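Local coordinates for staphylococcal nuclease domain-containing protein 1 (Drosophila melanogaster, PDB 2WAC) that cleaves both DNA and RNA as an endonuclease, associates with the RNA-induced silencing complex, and binds peptides carrying symmetrically dimethylated arginine through its Tudor domain, at residues P44-P52 / P95-P103; T10-Q21 / L84-E92. All blocks are in the same frame, centred on the assembly; numbering follows the deposited sequence.

Interaction 1 (P44-P52 / P95-P103); sequences PPIAGSYTP and PTNRLAALP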
loop_
_atom_site.group_PDB
_atom_site.type_symbol
_atom_site.label_atom_id
_atom_site.label_comp_id
_atom_site.label_asym_id
_atom_site.label_seq_id
_atom_site.Cartn_x
_atom_site.Cartn_y
_atom_site.Cartn_z
ATOM N N PRO A 44 8.414 -24.913 -16.327
ATOM C CA PRO A 44 8.100 -23.577 -16.838
ATOM C C PRO A 44 6.889 -23.621 -17.765
ATOM O O PRO A 44 6.805 -24.515 -18.612
ATOM C CB PRO A 44 9.361 -23.181 -17.625
ATOM C CG PRO A 44 10.395 -24.219 -17.304
ATOM C CD PRO A 44 9.655 -25.447 -16.915
ATOM N N PRO A 45 5.955 -22.665 -17.613
ATOM C CA PRO A 45 4.725 -22.706 -18.408
ATOM C C PRO A 45 4.959 -22.309 -19.865
ATOM O O PRO A 45 5.979 -21.692 -20.185
ATOM C CB PRO A 45 3.808 -21.685 -17.722
ATOM C CG PRO A 45 4.584 -21.103 -16.586
ATOM C CD PRO A 45 6.009 -21.486 -16.731
ATOM N N ILE A 46 4.015 -22.671 -20.730
ATOM C CA ILE A 46 4.087 -22.336 -22.151
ATOM C C ILE A 46 3.470 -20.959 -22.396
ATOM O O ILE A 46 2.283 -20.746 -22.133
ATOM C CB ILE A 46 3.393 -23.419 -23.030
ATOM C CG1 ILE A 46 4.062 -24.793 -22.846
ATOM C CG2 ILE A 46 3.354 -23.001 -24.510
ATOM C CD1 ILE A 46 5.535 -24.871 -23.266
ATOM N N ALA A 47 4.288 -20.030 -22.888
ATOM C CA ALA A 47 3.849 -18.657 -23.141
ATOM C C ALA A 47 2.740 -18.594 -24.194
ATOM O O ALA A 47 2.856 -19.188 -25.268
ATOM C CB ALA A 47 5.031 -17.784 -23.549
ATOM N N GLY A 48 1.662 -17.886 -23.862
ATOM C CA GLY A 48 0.545 -17.677 -24.783
ATOM C C GLY A 48 -0.569 -18.708 -24.710
ATOM O O GLY A 48 -1.568 -18.596 -25.426
ATOM N N SER A 49 -0.399 -19.715 -23.856
ATOM C CA SER A 49 -1.393 -20.783 -23.712
ATOM C C SER A 49 -2.486 -20.438 -22.695
ATOM O O SER A 49 -3.499 -21.135 -22.600
ATOM C CB SER A 49 -0.718 -22.110 -23.351
ATOM O OG SER A 49 -0.010 -22.015 -22.129
ATOM N N TYR A 50 -2.273 -19.357 -21.946
ATOM C CA TYR A 50 -3.234 -18.889 -20.949
ATOM C C TYR A 50 -3.730 -17.479 -21.275
ATOM O O TYR A 50 -2.941 -16.595 -21.619
ATOM C CB TYR A 50 -2.606 -18.927 -19.547
ATOM C CG TYR A 50 -3.541 -18.549 -18.412
ATOM C CD1 TYR A 50 -4.360 -19.504 -17.809
ATOM C CD2 TYR A 50 -3.596 -17.239 -17.934
ATOM C CE1 TYR A 50 -5.220 -19.163 -16.765
ATOM C CE2 TYR A 50 -4.452 -16.888 -16.892
ATOM C CZ TYR A 50 -5.259 -17.854 -16.311
ATOM O OH TYR A 50 -6.107 -17.514 -15.281
ATOM N N THR A 51 -5.044 -17.293 -21.180
ATOM C CA THR A 51 -5.651 -15.965 -21.203
ATOM C C THR A 51 -6.641 -15.870 -20.034
ATOM O O THR A 51 -7.403 -16.811 -19.787
ATOM C CB THR A 51 -6.309 -15.624 -22.578
ATOM O OG1 THR A 51 -6.576 -14.215 -22.661
ATOM C CG2 THR A 51 -7.596 -16.405 -22.803
ATOM N N PRO A 52 -6.607 -14.751 -19.291
ATOM C CA PRO A 52 -7.411 -14.639 -18.079
ATOM C C PRO A 52 -8.784 -13.996 -18.271
ATOM O O PRO A 52 -9.030 -13.324 -19.276
ATOM C CB PRO A 52 -6.548 -13.746 -17.186
ATOM C CG PRO A 52 -5.706 -12.928 -18.145
ATOM C CD PRO A 52 -5.801 -13.538 -19.517
ATOM N N PRO A 95 1.654 -8.108 -21.046
ATOM C CA PRO A 95 1.085 -9.102 -21.971
ATOM C C PRO A 95 0.594 -10.366 -21.254
ATOM O O PRO A 95 1.220 -10.816 -20.286
ATOM C CB PRO A 95 2.256 -9.439 -22.901
ATOM C CG PRO A 95 3.147 -8.251 -22.837
ATOM C CD PRO A 95 3.035 -7.747 -21.421
ATOM N N THR A 96 -0.520 -10.917 -21.731
ATOM C CA THR A 96 -1.125 -12.113 -21.136
ATOM C C THR A 96 -0.280 -13.377 -21.330
ATOM O O THR A 96 -0.477 -14.366 -20.619
ATOM C CB THR A 96 -2.554 -12.366 -21.672
ATOM O OG1 THR A 96 -2.516 -12.471 -23.100
ATOM C CG2 THR A 96 -3.490 -11.233 -21.281
ATOM N N ASN A 97 0.655 -13.346 -22.280
ATOM C CA ASN A 97 1.597 -14.458 -22.445
ATOM C C ASN A 97 2.628 -14.575 -21.309
ATOM O O ASN A 97 3.403 -15.531 -21.263
ATOM C CB ASN A 97 2.252 -14.477 -23.845
ATOM C CG ASN A 97 3.096 -13.243 -24.139
ATOM O OD1 ASN A 97 3.741 -12.678 -23.258
ATOM N ND2 ASN A 97 3.109 -12.834 -25.403
ATOM N N ARG A 98 2.616 -13.605 -20.394
ATOM C CA ARG A 98 3.433 -13.655 -19.178
ATOM C C ARG A 98 2.593 -14.042 -17.957
ATOM O O ARG A 98 3.023 -13.885 -16.808
ATOM C CB ARG A 98 4.147 -12.321 -18.950
ATOM C CG ARG A 98 5.274 -12.055 -19.934
ATOM C CD ARG A 98 5.915 -10.700 -19.703
ATOM N NE ARG A 98 6.770 -10.677 -18.515
ATOM C CZ ARG A 98 8.083 -10.894 -18.521
ATOM N NH1 ARG A 98 8.726 -11.161 -19.653
ATOM N NH2 ARG A 98 8.758 -10.843 -17.383
ATOM N N LEU A 99 1.391 -14.547 -18.223
ATOM C CA LEU A 99 0.505 -15.052 -17.182
ATOM C C LEU A 99 0.327 -16.554 -17.330
ATOM O O LEU A 99 0.278 -17.076 -18.445
ATOM C CB LEU A 99 -0.860 -14.356 -17.237
ATOM C CG LEU A 99 -0.901 -12.822 -17.229
ATOM C CD1 LEU A 99 -2.327 -12.320 -17.367
ATOM C CD2 LEU A 99 -0.254 -12.242 -15.982
ATOM N N ALA A 100 0.234 -17.240 -16.196
ATOM C CA ALA A 100 -0.031 -18.673 -16.177
ATOM C C ALA A 100 -1.025 -18.994 -15.070
ATOM O O ALA A 100 -1.230 -18.188 -14.156
ATOM C CB ALA A 100 1.262 -19.448 -15.978
ATOM N N ALA A 101 -1.650 -20.166 -15.161
ATOM C CA ALA A 101 -2.515 -20.650 -14.094
ATOM C C ALA A 101 -1.674 -20.868 -12.842
ATOM O O ALA A 101 -0.612 -21.499 -12.895
ATOM C CB ALA A 101 -3.212 -21.939 -14.508
ATOM N N LEU A 102 -2.139 -20.314 -11.727
ATOM C CA LEU A 102 -1.507 -20.527 -10.434
ATOM C C LEU A 102 -1.942 -21.891 -9.899
ATOM O O LEU A 102 -3.144 -22.168 -9.826
ATOM C CB LEU A 102 -1.894 -19.408 -9.459
ATOM C CG LEU A 102 -1.198 -19.296 -8.096
ATOM C CD1 LEU A 102 0.290 -18.990 -8.233
ATOM C CD2 LEU A 102 -1.876 -18.229 -7.257
ATOM N N PRO A 103 -0.968 -22.754 -9.542
ATOM C CA PRO A 103 -1.304 -24.074 -9.012
ATOM C C PRO A 103 -2.067 -23.939 -7.699
ATOM O O PRO A 103 -1.639 -23.183 -6.823
ATOM C CB PRO A 103 0.066 -24.722 -8.772
ATOM C CG PRO A 103 1.025 -23.937 -9.600
ATOM C CD PRO A 103 0.490 -22.545 -9.606
HETATM O O HOH W 1 1.606 -19.100 -19.544
HETATM O O HOH W 2 0.004 -17.326 -21.423
HETATM O O HOH W 3 -1.885 -15.092 -23.638
HETATM O O HOH W 4 -5.197 -12.320 -24.332
#
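Along the edge strand 99-101 of the Tudor barrel, Tyr50 and Pro52, from the loop that follows helix 26-42, lie against Leu99, Ala100 and Ala101. CG of Tyr50 stands anti to the backbone N (chi1 -176°), which brings one ring face down over the peptide joining the two alanines: Ala100 C sits 4.1 Å above the ring plane near its centre, and Ala101 N lies nearer the rim, 3.8 Å from Tyr50 CD1. Val58 also touches this side chain. Pro52 crosses Leu99 at about a right angle, its CG 3.5 Å from Leu99 CD1, while its CD rests on Thr96 CG2. At the other end of the loop Pro45 CG meets Ala100 CB at 3.8 Å, and between Pro45 and Tyr50 the type II turn from Ile46 to Ser49 sets Gly48 N 3.5 Å from Asn97 CB. No direct hydrogen bond spans the contact; waters bridge the polar atoms. One accepts from Tyr50 N (3.1 Å) and has Leu99 O within hydrogen-bonding distance, and another gives a proton to Tyr50 O (2.7 Å) and also bonds Thr96 OG1, which is held as well by Ser79 O. Cutting Tyr50 back to an alanine would probably uncover the Ala100-Ala101 peptide and open a gap between loop and strand. The loop is thus held by apolar contacts and shared waters, without direct backbone pairing to strand 99-101.

Interaction 2 (T10-Q21 / L84-E92); sequences TEITETLTFFAQ and LYIDYGNKE
Gln21 NE2 gives a 2.7 Å hydrogen bond to Asp87 O, with an N-H...O angle of 163° and the acceptor in the plane of the amide. The Asp87 carboxylate turns to other partners, a salt bridge with Arg70 and the backbone N of Tyr112. One residue further on, Thr10 OG1 donates to Tyr88 O at 2.7 Å. Beyond the Thr10 bond, on the side away from Gln21, the ring of Phe19 packs its face against Gly89, whose CA stands 3.5 Å from the centroid and 15° off the normal, a CH-pi contact. A beta carbon at Gly89 would fall only 2.5 Å from Phe19 CG. Tyr85 O accepts from both Tyr88 N and Gly89 N, closing the turn. A classic beta bulge sets Thr10 and Glu11 together opposite Phe19, and both point toward the Tudor loop. Glu11 CG lies 3.6 Å from Gly89 O, and the bend at chi2 (74°) brings the carboxylate to Asn90, OE1 3.7 Å from its CB; a water bound to Lys91 N makes a weak link to OE2. Side-chain donors from the nuclease-like sheet thus satisfy carbonyls of a loop in the dimethylarginine-binding region, and the absence of a side chain at Gly89 lets its CA rest directly on the Phe19 face.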
loop_
_atom_site.group_PDB
_atom_site.type_symbol
_atom_site.label_atom_id
_atom_site.label_comp_id
_atom_site.label_asym_id
_atom_site.label_seq_id
_atom_site.Cartn_x
_atom_site.Cartn_y
_atom_site.Cartn_z
ATOM N N THR A 10 5.212 -1.712 2.031
ATOM C CA THR A 10 5.828 -2.257 0.819
ATOM C C THR A 10 5.499 -1.491 -0.465
ATOM O O THR A 10 6.251 -1.564 -1.444
ATOM C CB THR A 10 5.505 -3.763 0.640
ATOM O OG1 THR A 10 4.087 -3.966 0.671
ATOM C CG2 THR A 10 6.155 -4.578 1.749
ATOM N N GLU A 11 4.387 -0.757 -0.459
ATOM C CA GLU A 11 3.963 0.027 -1.621
ATOM C C GLU A 11 3.165 1.256 -1.202
ATOM O O GLU A 11 2.311 1.176 -0.318
ATOM C CB GLU A 11 3.137 -0.841 -2.587
ATOM C CG GLU A 11 2.676 -0.143 -3.880
ATOM C CD GLU A 11 3.791 0.070 -4.899
ATOM O OE1 GLU A 11 4.898 -0.479 -4.726
ATOM O OE2 GLU A 11 3.551 0.789 -5.892
ATOM N N ILE A 12 3.456 2.390 -1.837
ATOM C CA ILE A 12 2.683 3.617 -1.635
ATOM C C ILE A 12 2.133 4.102 -2.976
ATOM O O ILE A 12 2.856 4.143 -3.972
ATOM C CB ILE A 12 3.523 4.726 -0.944
ATOM C CG1 ILE A 12 4.021 4.242 0.423
ATOM C CG2 ILE A 12 2.707 6.012 -0.775
ATOM C CD1 ILE A 12 5.329 4.856 0.862
ATOM N N THR A 13 0.849 4.453 -2.990
ATOM C CA THR A 13 0.184 4.930 -4.204
ATOM C C THR A 13 0.127 6.457 -4.233
ATOM O O THR A 13 0.490 7.118 -3.254
ATOM C CB THR A 13 -1.251 4.361 -4.341
ATOM O OG1 THR A 13 -2.120 5.012 -3.405
ATOM C CG2 THR A 13 -1.270 2.851 -4.100
ATOM N N GLU A 14 -0.348 7.003 -5.351
ATOM C CA GLU A 14 -0.403 8.453 -5.571
ATOM C C GLU A 14 -1.496 9.190 -4.780
ATOM O O GLU A 14 -1.541 10.420 -4.787
ATOM C CB GLU A 14 -0.515 8.766 -7.073
ATOM C CG GLU A 14 -1.681 8.082 -7.789
ATOM C CD GLU A 14 -1.618 8.215 -9.307
ATOM O OE1 GLU A 14 -1.192 9.279 -9.807
ATOM O OE2 GLU A 14 -2.005 7.250 -10.001
ATOM N N THR A 15 -2.363 8.438 -4.102
ATOM C CA THR A 15 -3.438 9.019 -3.291
ATOM C C THR A 15 -3.192 8.819 -1.792
ATOM O O THR A 15 -4.096 9.001 -0.968
ATOM C CB THR A 15 -4.816 8.432 -3.668
ATOM O OG1 THR A 15 -4.808 7.014 -3.458
ATOM C CG2 THR A 15 -5.155 8.730 -5.126
ATOM N N LEU A 16 -1.956 8.449 -1.459
ATOM C CA LEU A 16 -1.535 8.156 -0.083
ATOM C C LEU A 16 -2.258 6.973 0.568
ATOM O O LEU A 16 -2.442 6.936 1.785
ATOM C CB LEU A 16 -1.569 9.408 0.808
ATOM C CG LEU A 16 -0.449 10.437 0.606
ATOM C CD1 LEU A 16 -0.711 11.673 1.436
ATOM C CD2 LEU A 16 0.916 9.863 0.947
ATOM N N THR A 17 -2.681 6.017 -0.253
ATOM C CA THR A 17 -2.973 4.688 0.259
ATOM C C THR A 17 -1.641 3.942 0.256
ATOM O O THR A 17 -0.695 4.348 -0.428
ATOM C CB THR A 17 -4.061 3.926 -0.553
ATOM O OG1 THR A 17 -3.564 3.579 -1.850
ATOM C CG2 THR A 17 -5.334 4.762 -0.688
ATOM N N PHE A 18 -1.551 2.878 1.044
ATOM C CA PHE A 18 -0.318 2.107 1.129
ATOM C C PHE A 18 -0.620 0.639 1.378
ATOM O O PHE A 18 -1.665 0.298 1.933
ATOM C CB PHE A 18 0.613 2.666 2.223
ATOM C CG PHE A 18 0.021 2.625 3.608
ATOM C CD1 PHE A 18 -0.750 3.683 4.083
ATOM C CD2 PHE A 18 0.234 1.525 4.437
ATOM C CE1 PHE A 18 -1.305 3.646 5.361
ATOM C CE2 PHE A 18 -0.320 1.477 5.714
ATOM C CZ PHE A 18 -1.089 2.541 6.179
ATOM N N PHE A 19 0.299 -0.224 0.954
ATOM C CA PHE A 19 0.220 -1.645 1.250
ATOM C C PHE A 19 1.228 -1.995 2.331
ATOM O O PHE A 19 2.374 -1.534 2.299
ATOM C CB PHE A 19 0.491 -2.481 -0.004
ATOM C CG PHE A 19 -0.630 -2.463 -1.005
ATOM C CD1 PHE A 19 -0.833 -1.358 -1.827
ATOM C CD2 PHE A 19 -1.470 -3.563 -1.143
ATOM C CE1 PHE A 19 -1.866 -1.343 -2.763
ATOM C CE2 PHE A 19 -2.502 -3.558 -2.070
ATOM C CZ PHE A 19 -2.701 -2.445 -2.883
ATOM N N ALA A 20 0.796 -2.814 3.283
ATOM C CA ALA A 20 1.658 -3.243 4.376
ATOM C C ALA A 20 1.649 -4.761 4.539
ATOM O O ALA A 20 0.610 -5.404 4.388
ATOM C CB ALA A 20 1.244 -2.564 5.676
ATOM N N GLN A 21 2.822 -5.318 4.837
ATOM C CA GLN A 21 2.959 -6.726 5.203
ATOM C C GLN A 21 3.078 -6.847 6.716
ATOM O O GLN A 21 3.694 -6.001 7.361
ATOM C CB GLN A 21 4.214 -7.336 4.570
ATOM C CG GLN A 21 4.171 -7.514 3.059
ATOM C CD GLN A 21 5.537 -7.854 2.471
ATOM O OE1 GLN A 21 6.567 -7.721 3.137
ATOM N NE2 GLN A 21 5.551 -8.277 1.213
ATOM N N LEU A 84 -2.480 -6.978 -10.155
ATOM C CA LEU A 84 -2.002 -6.529 -8.854
ATOM C C LEU A 84 -1.167 -7.643 -8.238
ATOM O O LEU A 84 -1.632 -8.776 -8.129
ATOM C CB LEU A 84 -3.178 -6.183 -7.929
ATOM C CG LEU A 84 -2.885 -6.068 -6.421
ATOM C CD1 LEU A 84 -2.102 -4.799 -6.092
ATOM C CD2 LEU A 84 -4.164 -6.143 -5.588
ATOM N N TYR A 85 0.064 -7.323 -7.843
ATOM C CA TYR A 85 0.916 -8.284 -7.146
ATOM C C TYR A 85 0.517 -8.335 -5.674
ATOM O O TYR A 85 0.930 -7.498 -4.871
ATOM C CB TYR A 85 2.399 -7.953 -7.357
ATOM C CG TYR A 85 2.806 -8.096 -8.807
ATOM C CD1 TYR A 85 3.073 -9.352 -9.352
ATOM C CD2 TYR A 85 2.890 -6.983 -9.645
ATOM C CE1 TYR A 85 3.429 -9.499 -10.691
ATOM C CE2 TYR A 85 3.245 -7.118 -10.988
ATOM C CZ TYR A 85 3.514 -8.382 -11.502
ATOM O OH TYR A 85 3.865 -8.532 -12.827
ATOM N N ILE A 86 -0.303 -9.336 -5.348
ATOM C CA ILE A 86 -1.074 -9.378 -4.094
ATOM C C ILE A 86 -0.260 -9.484 -2.805
ATOM O O ILE A 86 -0.765 -9.187 -1.720
ATOM C CB ILE A 86 -2.161 -10.501 -4.115
ATOM C CG1 ILE A 86 -1.537 -11.876 -4.397
ATOM C CG2 ILE A 86 -3.267 -10.166 -5.123
ATOM C CD1 ILE A 86 -2.351 -13.051 -3.870
ATOM N N ASP A 87 0.996 -9.900 -2.924
ATOM C CA ASP A 87 1.847 -10.063 -1.751
ATOM C C ASP A 87 2.744 -8.848 -1.495
ATOM O O ASP A 87 3.477 -8.813 -0.498
ATOM C CB ASP A 87 2.666 -11.352 -1.869
ATOM C CG ASP A 87 1.794 -12.600 -1.889
ATOM O OD1 ASP A 87 0.769 -12.632 -1.170
ATOM O OD2 ASP A 87 2.133 -13.553 -2.619
ATOM N N TYR A 88 2.662 -7.854 -2.383
ATOM C CA TYR A 88 3.523 -6.663 -2.324
ATOM C C TYR A 88 2.773 -5.341 -2.483
ATOM O O TYR A 88 3.052 -4.379 -1.764
ATOM C CB TYR A 88 4.655 -6.764 -3.355
ATOM C CG TYR A 88 5.541 -7.963 -3.120
ATOM C CD1 TYR A 88 6.632 -7.888 -2.256
ATOM C CD2 TYR A 88 5.268 -9.185 -3.739
ATOM C CE1 TYR A 88 7.440 -8.998 -2.022
ATOM C CE2 TYR A 88 6.064 -10.297 -3.509
ATOM C CZ TYR A 88 7.148 -10.198 -2.654
ATOM O OH TYR A 88 7.938 -11.301 -2.433
ATOM N N GLY A 89 1.838 -5.290 -3.427
ATOM C CA GLY A 89 0.992 -4.114 -3.593
ATOM C C GLY A 89 1.147 -3.320 -4.875
ATOM O O GLY A 89 0.303 -2.476 -5.183
ATOM N N ASN A 90 2.220 -3.568 -5.623
ATOM C CA ASN A 90 2.395 -2.902 -6.913
ATOM C C ASN A 90 1.515 -3.507 -8.008
ATOM O O ASN A 90 1.126 -4.674 -7.936
ATOM C CB ASN A 90 3.871 -2.861 -7.342
ATOM C CG ASN A 90 4.494 -4.241 -7.456
ATOM O OD1 ASN A 90 4.353 -5.078 -6.562
ATOM N ND2 ASN A 90 5.201 -4.480 -8.552
ATOM N N LYS A 91 1.202 -2.687 -9.007
ATOM C CA LYS A 91 0.412 -3.093 -10.161
ATOM C C LYS A 91 1.203 -2.831 -11.432
ATOM O O LYS A 91 2.058 -1.941 -11.459
ATOM C CB LYS A 91 -0.879 -2.274 -10.239
ATOM C CG LYS A 91 -1.909 -2.529 -9.159
ATOM C CD LYS A 91 -3.109 -1.616 -9.391
ATOM C CE LYS A 91 -4.268 -1.926 -8.460
ATOM N NZ LYS A 91 -4.004 -1.497 -7.066
ATOM N N GLU A 92 0.916 -3.596 -12.484
ATOM C CA GLU A 92 1.409 -3.275 -13.825
ATOM C C GLU A 92 0.512 -3.830 -14.933
ATOM O O GLU A 92 -0.248 -4.782 -14.723
ATOM C CB GLU A 92 2.864 -3.739 -14.025
ATOM C CG GLU A 92 3.038 -5.217 -14.376
ATOM C CD GLU A 92 4.483 -5.594 -14.670
ATOM O OE1 GLU A 92 5.248 -4.738 -15.161
ATOM O OE2 GLU A 92 4.854 -6.758 -14.415
HETATM O O HOH W 5 1.911 0.065 -8.849
#

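Overall arrangement
The chain is the extended Tudor domain, the Tudor barrel together with the fifth staphylococcal nuclease-like domain. The two contacts, with centres about 23 Å apart, lie at different places on the barrel. Interaction 2 sits close to the middle of the chain, where strands 5-12 and 17-22 of the nuclease-like sheet meet the barrel; interaction 1 lies at the far end, about 26 Å from the chain centre. Their segments alternate along the sequence, and 84-92 runs almost directly into 95-103. Helix 26-42 touches both contacts. Residues 84-90 of interaction 2 belong to the dimethylarginine-binding region 62-90; interaction 1 borders it, for instance through Trp68, which touches Pro45 and Ala100, and Ser79, bonded to Thr96.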